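Local atomic coordinates of intracellular sulfur oxidation protein DsrF (Allochromatium vinosum, PDB entry 2HYB), a protein that is of unknown function but could take part in the oxidation of intracellular sulfur. Residues R78-D83 against N113-I118; L51-D56 against L97-F102; M9-K14 against D131-F136. All coordinates share one frame; numbering follows the deposited sequence.

Contact 1 of 3, residues R78-D83 against N113-I118; sequences RRIYVD and NIVEVI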
# COMPACT_ATOMS: atom_id res chain seq x y z
N ARG B 78 -23.43 5.45 -18.53
CA ARG B 78 -23.61 6.77 -19.11
C ARG B 78 -22.86 7.87 -18.37
O ARG B 78 -22.30 8.77 -19.01
CB ARG B 78 -25.10 7.09 -19.13
CG ARG B 78 -25.47 8.42 -19.76
CD ARG B 78 -25.11 8.46 -21.23
NE ARG B 78 -25.87 9.50 -21.92
CZ ARG B 78 -27.19 9.48 -22.06
NH1 ARG B 78 -27.90 8.48 -21.56
NH2 ARG B 78 -27.80 10.47 -22.69
N ARG B 79 -22.83 7.79 -17.04
CA ARG B 79 -22.17 8.81 -16.22
C ARG B 79 -20.70 8.52 -15.93
O ARG B 79 -20.37 7.66 -15.10
CB ARG B 79 -22.95 8.98 -14.90
CG ARG B 79 -24.42 9.35 -15.09
CD ARG B 79 -24.54 10.56 -16.02
NE ARG B 79 -25.74 10.53 -16.85
CZ ARG B 79 -25.92 11.27 -17.94
NH1 ARG B 79 -24.97 12.11 -18.33
NH2 ARG B 79 -27.05 11.17 -18.64
N ILE B 80 -19.82 9.25 -16.61
CA ILE B 80 -18.37 9.10 -16.47
C ILE B 80 -17.69 10.46 -16.35
O ILE B 80 -17.41 11.12 -17.36
CB ILE B 80 -17.79 8.37 -17.69
CG1 ILE B 80 -18.40 6.97 -17.77
CG2 ILE B 80 -16.27 8.30 -17.60
CD1 ILE B 80 -17.80 6.13 -18.87
N TYR B 81 -17.40 10.87 -15.12
CA TYR B 81 -16.79 12.16 -14.84
C TYR B 81 -15.29 12.18 -14.57
O TYR B 81 -14.68 11.17 -14.21
CB TYR B 81 -17.51 12.81 -13.67
CG TYR B 81 -19.00 12.75 -13.81
CD1 TYR B 81 -19.75 11.77 -13.16
CD2 TYR B 81 -19.68 13.67 -14.61
CE1 TYR B 81 -21.13 11.71 -13.28
CE2 TYR B 81 -21.06 13.62 -14.74
CZ TYR B 81 -21.78 12.65 -14.08
OH TYR B 81 -23.15 12.64 -14.21
N VAL B 82 -14.69 13.35 -14.73
CA VAL B 82 -13.27 13.53 -14.50
C VAL B 82 -13.01 14.90 -13.88
O VAL B 82 -13.45 15.92 -14.41
CB VAL B 82 -12.46 13.41 -15.79
CG1 VAL B 82 -11.04 13.89 -15.55
CG2 VAL B 82 -12.46 11.97 -16.26
N ASP B 83 -12.31 14.90 -12.76
CA ASP B 83 -11.99 16.13 -12.06
C ASP B 83 -11.00 16.97 -12.84
O ASP B 83 -9.87 16.54 -13.10
CB ASP B 83 -11.43 15.79 -10.67
CG ASP B 83 -11.17 17.02 -9.85
OD1 ASP B 83 -12.14 17.71 -9.49
OD2 ASP B 83 -9.99 17.30 -9.57
N ASN B 113 -18.58 10.60 -27.41
CA ASN B 113 -17.83 10.61 -26.16
C ASN B 113 -18.63 11.18 -24.97
O ASN B 113 -18.98 12.36 -24.98
CB ASN B 113 -16.56 11.44 -26.37
CG ASN B 113 -15.63 11.39 -25.20
OD1 ASN B 113 -15.96 10.79 -24.17
ND2 ASN B 113 -14.46 12.01 -25.34
N ILE B 114 -18.89 10.36 -23.95
CA ILE B 114 -19.63 10.82 -22.76
C ILE B 114 -18.73 11.15 -21.55
O ILE B 114 -19.22 11.41 -20.45
CB ILE B 114 -20.72 9.81 -22.29
CG1 ILE B 114 -20.09 8.45 -21.96
CG2 ILE B 114 -21.79 9.67 -23.35
CD1 ILE B 114 -21.07 7.46 -21.33
N VAL B 115 -17.41 11.13 -21.76
CA VAL B 115 -16.47 11.45 -20.69
C VAL B 115 -16.61 12.95 -20.45
O VAL B 115 -16.19 13.75 -21.29
CB VAL B 115 -15.01 11.14 -21.09
CG1 VAL B 115 -14.05 11.70 -20.06
CG2 VAL B 115 -14.81 9.63 -21.21
N GLU B 116 -17.20 13.32 -19.32
CA GLU B 116 -17.43 14.72 -18.99
C GLU B 116 -16.49 15.28 -17.92
O GLU B 116 -16.46 14.79 -16.79
CB GLU B 116 -18.88 14.88 -18.52
CG GLU B 116 -19.40 16.30 -18.52
CD GLU B 116 -20.64 16.47 -17.66
OE1 GLU B 116 -21.56 15.62 -17.74
OE2 GLU B 116 -20.70 17.46 -16.89
N VAL B 117 -15.73 16.31 -18.27
CA VAL B 117 -14.82 16.94 -17.33
C VAL B 117 -15.61 17.92 -16.47
O VAL B 117 -16.26 18.82 -17.00
CB VAL B 117 -13.70 17.68 -18.07
CG1 VAL B 117 -12.94 18.58 -17.11
CG2 VAL B 117 -12.76 16.68 -18.74
N ILE B 118 -15.56 17.75 -15.15
CA ILE B 118 -16.30 18.63 -14.24
C ILE B 118 -15.45 19.40 -13.22
O ILE B 118 -14.31 19.02 -12.93
CB ILE B 118 -17.37 17.86 -13.44
CG1 ILE B 118 -16.71 16.71 -12.66
CG2 ILE B 118 -18.45 17.35 -14.38
CD1 ILE B 118 -17.68 15.92 -11.79
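Tyr81 and Ile118 meet on one face of a parallel beta pair, in which strand 115-118 lies along strand 79-83 as one of the two outermost strands, counted within this chain, of a five-stranded parallel sheet. CD1 of Ile118 rests 3.6 Å from CB of Tyr81, while CG2 of Ile118 comes obliquely to ring atom CD2 of Tyr81. With chi1 at 57°, CG1 of Ile118 stands between its own backbone N and carbonyl carbon, which carries CD1 over to the tyrosine. Glu116 runs beside Tyr81 and points the same way. Its OE1 lies at the ring edge, 3.6 Å from CE2 of Tyr81, with carboxylate and ring planes turned 78° apart.

On the other face the two methyls of Val115 have separate partners: CG2 meets CG2 of Ile80 at 4.1 Å, and CG1 meets CG2 of Val82, also at 4.1 Å. CD1 of Ile114 packs on the backbone of Arg78 and near CD1 of Ile80. The backbone fixes this register. The backbone of Glu116 is held at both N and O, its N giving to Ile80 O (3.0 Å) and its O taking from Val82 N (3.1 Å), and Ile118 N then gives to Val82 O (2.9 Å).

Further out, Leu126 of helix 120-129 packs on both Tyr81 and Ile118, whereas Leu87 of helix 84-89 touches Val82 and Val117, so each face has its own helix. The lead into strand 115-118 is set by an Asx turn: Asn113 OD1 accepts Val115 N at 2.8 Å, a fairly straight bond (161° at the hydrogen) that arrives from above the amide's carbonyl plane.

Contact 2 of 3, residues L51-D56 against L97-F102; sequences LTRGQD and LVEIAF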
# COMPACT_ATOMS: atom_id res chain seq x y z
N LEU B 51 -7.52 6.99 -17.31
CA LEU B 51 -8.10 7.18 -18.63
C LEU B 51 -7.13 7.78 -19.64
O LEU B 51 -7.56 8.34 -20.64
CB LEU B 51 -9.37 8.06 -18.57
CG LEU B 51 -10.62 7.51 -17.86
CD1 LEU B 51 -11.74 8.55 -17.83
CD2 LEU B 51 -11.09 6.25 -18.56
N THR B 52 -5.83 7.70 -19.39
CA THR B 52 -4.91 8.27 -20.37
C THR B 52 -4.94 7.39 -21.63
O THR B 52 -5.33 6.21 -21.57
CB THR B 52 -3.44 8.40 -19.84
OG1 THR B 52 -2.85 7.10 -19.68
CG2 THR B 52 -3.43 9.14 -18.51
N ARG B 53 -4.54 7.98 -22.75
CA ARG B 53 -4.53 7.31 -24.03
C ARG B 53 -3.10 7.06 -24.46
O ARG B 53 -2.20 7.80 -24.09
CB ARG B 53 -5.22 8.19 -25.07
CG ARG B 53 -4.57 9.57 -25.25
CD ARG B 53 -5.46 10.50 -26.07
NE ARG B 53 -5.52 10.12 -27.48
CZ ARG B 53 -6.49 10.50 -28.32
NH1 ARG B 53 -7.49 11.27 -27.89
NH2 ARG B 53 -6.45 10.11 -29.58
N GLY B 54 -2.89 5.99 -25.23
CA GLY B 54 -1.56 5.69 -25.72
C GLY B 54 -0.75 4.76 -24.85
O GLY B 54 0.47 4.64 -25.01
N GLN B 55 -1.42 4.08 -23.93
CA GLN B 55 -0.73 3.17 -23.04
C GLN B 55 -0.18 2.00 -23.85
O GLN B 55 -0.87 1.42 -24.68
CB GLN B 55 -1.67 2.65 -21.96
CG GLN B 55 -1.88 3.59 -20.80
CD GLN B 55 -3.11 3.24 -20.01
OE1 GLN B 55 -3.30 2.09 -19.60
NE2 GLN B 55 -3.98 4.22 -19.80
N ASP B 56 1.09 1.68 -23.60
CA ASP B 56 1.79 0.58 -24.25
C ASP B 56 2.53 -0.17 -23.15
O ASP B 56 3.66 0.17 -22.80
CB ASP B 56 2.79 1.10 -25.28
CG ASP B 56 3.56 -0.01 -25.94
OD1 ASP B 56 4.62 0.28 -26.54
OD2 ASP B 56 3.12 -1.17 -25.86
N LEU B 97 -7.05 12.21 -22.61
CA LEU B 97 -7.87 11.07 -22.22
C LEU B 97 -8.45 10.34 -23.43
O LEU B 97 -8.38 10.82 -24.57
CB LEU B 97 -8.99 11.54 -21.28
CG LEU B 97 -8.55 12.45 -20.13
CD1 LEU B 97 -9.71 12.59 -19.13
CD2 LEU B 97 -7.31 11.89 -19.43
N VAL B 98 -9.00 9.16 -23.18
CA VAL B 98 -9.60 8.36 -24.24
C VAL B 98 -11.06 8.74 -24.33
O VAL B 98 -11.64 9.26 -23.37
CB VAL B 98 -9.48 6.85 -23.95
CG1 VAL B 98 -8.01 6.44 -23.85
CG2 VAL B 98 -10.23 6.52 -22.66
N GLU B 99 -11.67 8.47 -25.47
CA GLU B 99 -13.07 8.78 -25.64
C GLU B 99 -13.86 7.50 -25.43
O GLU B 99 -13.41 6.41 -25.80
CB GLU B 99 -13.29 9.36 -27.03
CG GLU B 99 -12.25 10.41 -27.36
CD GLU B 99 -12.45 11.02 -28.72
OE1 GLU B 99 -11.56 11.78 -29.15
OE2 GLU B 99 -13.48 10.73 -29.36
N ILE B 100 -15.02 7.63 -24.80
CA ILE B 100 -15.88 6.49 -24.52
C ILE B 100 -17.26 6.76 -25.14
O ILE B 100 -18.09 7.46 -24.56
CB ILE B 100 -16.06 6.25 -22.99
CG1 ILE B 100 -14.71 6.00 -22.34
CG2 ILE B 100 -16.97 5.06 -22.74
CD1 ILE B 100 -14.79 5.94 -20.82
N ALA B 101 -17.48 6.18 -26.32
CA ALA B 101 -18.73 6.34 -27.04
C ALA B 101 -19.88 5.65 -26.31
O ALA B 101 -19.67 4.75 -25.50
CB ALA B 101 -18.60 5.77 -28.44
N PHE B 102 -21.09 6.10 -26.61
CA PHE B 102 -22.30 5.54 -26.01
C PHE B 102 -23.50 5.85 -26.88
O PHE B 102 -23.68 6.99 -27.30
CB PHE B 102 -22.55 6.11 -24.61
CG PHE B 102 -23.92 5.80 -24.06
CD1 PHE B 102 -25.01 6.58 -24.40
CD2 PHE B 102 -24.10 4.75 -23.17
CE1 PHE B 102 -26.28 6.32 -23.85
CE2 PHE B 102 -25.36 4.48 -22.62
CZ PHE B 102 -26.44 5.27 -22.96
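Arg53 lies along the start of segment 97-102, where two irregular loops of the chain are joined by a single backbone bridge, Thr52 to Leu97. Its CB sits 3.5 Å from CG1 of Val98. CG then passes Leu97 O at 4.1 Å, and CD comes closer, 3.3 Å from the same Leu97 O. NE stays beside this carbonyl, 4.1 Å from Leu97 O. The chain bends at chi3 (-71°), which turns NH1 back to make a weak hydrogen bond to Leu97 O at 3.5 Å. NH1 also has Glu99 OE1 as an opposite charge nearby, at 4.3 Å too far for a salt bridge.

Next to this, Val98 N gives to Leu51 O (3.0 Å), and CG2 of Val98 meets CD2 of Leu51 at 4.2 Å, the two side chains crossing at about a right angle. With an alanine here, both valine methyls go, and Arg53 CB and Leu51 CD2 would probably face a gap instead of a packed neighbour. Thr52, whose CB points away from segment 97-102, bonds through OG1 to Arg69 O of the neighbouring DsrH chain, so this loop also reaches the subunit interface. The bridge thus rests on the bent Val98 N to Leu51 O bond, a further backbone bond of Arg53 to Asp96, and apolar packing; the guanidinium probably adds little beyond a weak bond and a distant opposite charge.

Contact 3 of 3, residues M9-K14 against D131-F136; sequences MYLNRK and DAVFSF
Tyr10 and Phe134 project side by side from neighbouring strands of the parallel sheet, where the C-terminal strand 132-135 runs along strand 7-12 as an outermost strand within the chain. Their rings are nearly parallel, planes 12° apart, but so offset that they barely overlap, with the Tyr10 and Phe134 ring centroids 4.5 Å apart. In both, CG is anti to the carbonyl carbon (chi1 -78° in Tyr10, -68° in Phe134), which sends the two rings the same way. Phe136, by contrast, meets the tyrosine edge to edge, CE1 of Phe136 being 4.1 Å from CD1 of Tyr10.

On the other face, with Met9, Leu11, Val133 and Ser135, Val133 divides its methyls, CG2 going to CB of Met9 (3.9 Å) and CG1 to CB of Leu11 (3.9 Å). Three backbone bonds tie the strands: Met9 N to Ala132 O (3.0 Å), Phe134 N to Met9 O (2.8 Å) and Leu11 N to Phe134 O (3.0 Å).

Val28 and Val29 of helix 21-33 pack on Tyr10. Other subunits cover the strand as well: Leu125 of the DsrE chain touches Phe134, and Ala100 O of the DsrH chain bonds Ser135 OG. At the chain's end, the Phe136 ring turns its edge to the backbone, with Leu11 O lying in the ring plane, 3.9 Å from CD1 of Phe136.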
# COMPACT_ATOMS: atom_id res chain seq x y z
N MET B 9 -21.63 5.24 -6.92
CA MET B 9 -20.45 5.95 -7.39
C MET B 9 -19.21 5.08 -7.24
O MET B 9 -18.97 4.50 -6.18
CB MET B 9 -20.25 7.26 -6.62
CG MET B 9 -18.98 8.00 -7.04
SD MET B 9 -18.57 9.45 -6.06
CE MET B 9 -19.49 10.63 -6.94
N TYR B 10 -18.43 4.99 -8.31
CA TYR B 10 -17.20 4.23 -8.31
C TYR B 10 -16.07 5.24 -8.28
O TYR B 10 -15.69 5.81 -9.31
CB TYR B 10 -17.10 3.36 -9.57
CG TYR B 10 -17.95 2.10 -9.50
CD1 TYR B 10 -17.56 1.02 -8.71
CD2 TYR B 10 -19.16 2.02 -10.19
CE1 TYR B 10 -18.36 -0.11 -8.61
CE2 TYR B 10 -19.97 0.90 -10.09
CZ TYR B 10 -19.57 -0.16 -9.30
OH TYR B 10 -20.38 -1.26 -9.19
N LEU B 11 -15.54 5.47 -7.08
CA LEU B 11 -14.46 6.43 -6.87
C LEU B 11 -13.07 5.90 -7.20
O LEU B 11 -12.55 5.04 -6.50
CB LEU B 11 -14.51 6.89 -5.41
CG LEU B 11 -13.48 7.88 -4.88
CD1 LEU B 11 -13.57 9.20 -5.65
CD2 LEU B 11 -13.75 8.11 -3.39
N ASN B 12 -12.46 6.42 -8.27
CA ASN B 12 -11.13 5.98 -8.68
C ASN B 12 -10.09 7.07 -8.48
O ASN B 12 -10.09 8.08 -9.19
CB ASN B 12 -11.11 5.59 -10.15
CG ASN B 12 -12.02 4.44 -10.46
OD1 ASN B 12 -11.91 3.36 -9.87
ND2 ASN B 12 -12.96 4.66 -11.38
N ARG B 13 -9.18 6.85 -7.54
CA ARG B 13 -8.16 7.87 -7.28
C ARG B 13 -6.71 7.40 -7.41
O ARG B 13 -5.78 8.18 -7.16
CB ARG B 13 -8.40 8.46 -5.88
CG ARG B 13 -9.80 9.04 -5.72
CD ARG B 13 -10.00 9.52 -4.32
NE ARG B 13 -8.79 10.19 -3.88
CZ ARG B 13 -8.21 10.00 -2.70
NH1 ARG B 13 -8.75 9.15 -1.82
NH2 ARG B 13 -7.08 10.63 -2.42
N LYS B 14 -6.50 6.15 -7.82
CA LYS B 14 -5.14 5.64 -7.98
C LYS B 14 -4.69 5.50 -9.42
O LYS B 14 -5.50 5.30 -10.32
CB LYS B 14 -4.98 4.29 -7.28
CG LYS B 14 -5.06 4.37 -5.78
CD LYS B 14 -5.07 2.97 -5.21
CE LYS B 14 -5.61 2.92 -3.80
NZ LYS B 14 -4.72 3.62 -2.84
N ASP B 131 -25.88 6.98 -3.31
CA ASP B 131 -26.43 6.23 -2.18
C ASP B 131 -25.35 5.31 -1.59
O ASP B 131 -25.42 4.90 -0.43
CB ASP B 131 -27.61 5.37 -2.63
CG ASP B 131 -28.80 6.18 -3.06
OD1 ASP B 131 -29.33 6.96 -2.23
OD2 ASP B 131 -29.22 6.05 -4.23
N ALA B 132 -24.36 4.99 -2.42
CA ALA B 132 -23.27 4.13 -2.00
C ALA B 132 -22.08 4.40 -2.88
O ALA B 132 -22.23 4.64 -4.08
CB ALA B 132 -23.68 2.67 -2.10
N VAL B 133 -20.89 4.36 -2.29
CA VAL B 133 -19.66 4.61 -3.01
C VAL B 133 -18.66 3.48 -2.83
O VAL B 133 -18.39 3.04 -1.71
CB VAL B 133 -19.03 5.94 -2.55
CG1 VAL B 133 -17.75 6.21 -3.31
CG2 VAL B 133 -20.02 7.06 -2.76
N PHE B 134 -18.12 3.00 -3.94
CA PHE B 134 -17.13 1.94 -3.95
C PHE B 134 -15.78 2.65 -3.97
O PHE B 134 -15.61 3.60 -4.73
CB PHE B 134 -17.30 1.08 -5.21
CG PHE B 134 -18.58 0.28 -5.22
CD1 PHE B 134 -18.70 -0.85 -4.42
CD2 PHE B 134 -19.66 0.67 -5.99
CE1 PHE B 134 -19.88 -1.58 -4.39
CE2 PHE B 134 -20.86 -0.05 -5.96
CZ PHE B 134 -20.97 -1.17 -5.16
N SER B 135 -14.85 2.20 -3.13
CA SER B 135 -13.52 2.82 -3.05
C SER B 135 -12.43 1.78 -3.33
O SER B 135 -12.59 0.60 -3.02
CB SER B 135 -13.32 3.44 -1.66
OG SER B 135 -14.24 4.48 -1.43
N PHE B 136 -11.33 2.22 -3.92
CA PHE B 136 -10.24 1.30 -4.25
C PHE B 136 -8.88 2.00 -4.15
O PHE B 136 -8.03 1.60 -3.37
CB PHE B 136 -10.42 0.74 -5.66
CG PHE B 136 -11.83 0.28 -5.96
CD1 PHE B 136 -12.80 1.20 -6.33
CD2 PHE B 136 -12.19 -1.05 -5.83
CE1 PHE B 136 -14.12 0.81 -6.57
CE2 PHE B 136 -13.51 -1.46 -6.06
CZ PHE B 136 -14.48 -0.53 -6.43

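Contacts 1 and 3 are parallel strand pairs at the two outer sides of the same sheet, their centres about 15 Å apart and not touching. Contact 3 is wholly buried, contact 1 mostly so, with Glu116 exposed. Contact 1 pairs a tyrosine with aliphatic and carboxylate neighbours, whereas contact 3 gathers aromatic rings and is covered most extensively by other subunits, DsrH and DsrE. Contact 2, which also meets DsrH, joins loops, largely buried yet with exposed Arg53 and Glu99, and has no strand pairing beyond one bridge. It touches contact 1, since Ile114 N probably bonds Ile100 O, and lies across the chain's centre from contact 3, their centres about 20 Å apart.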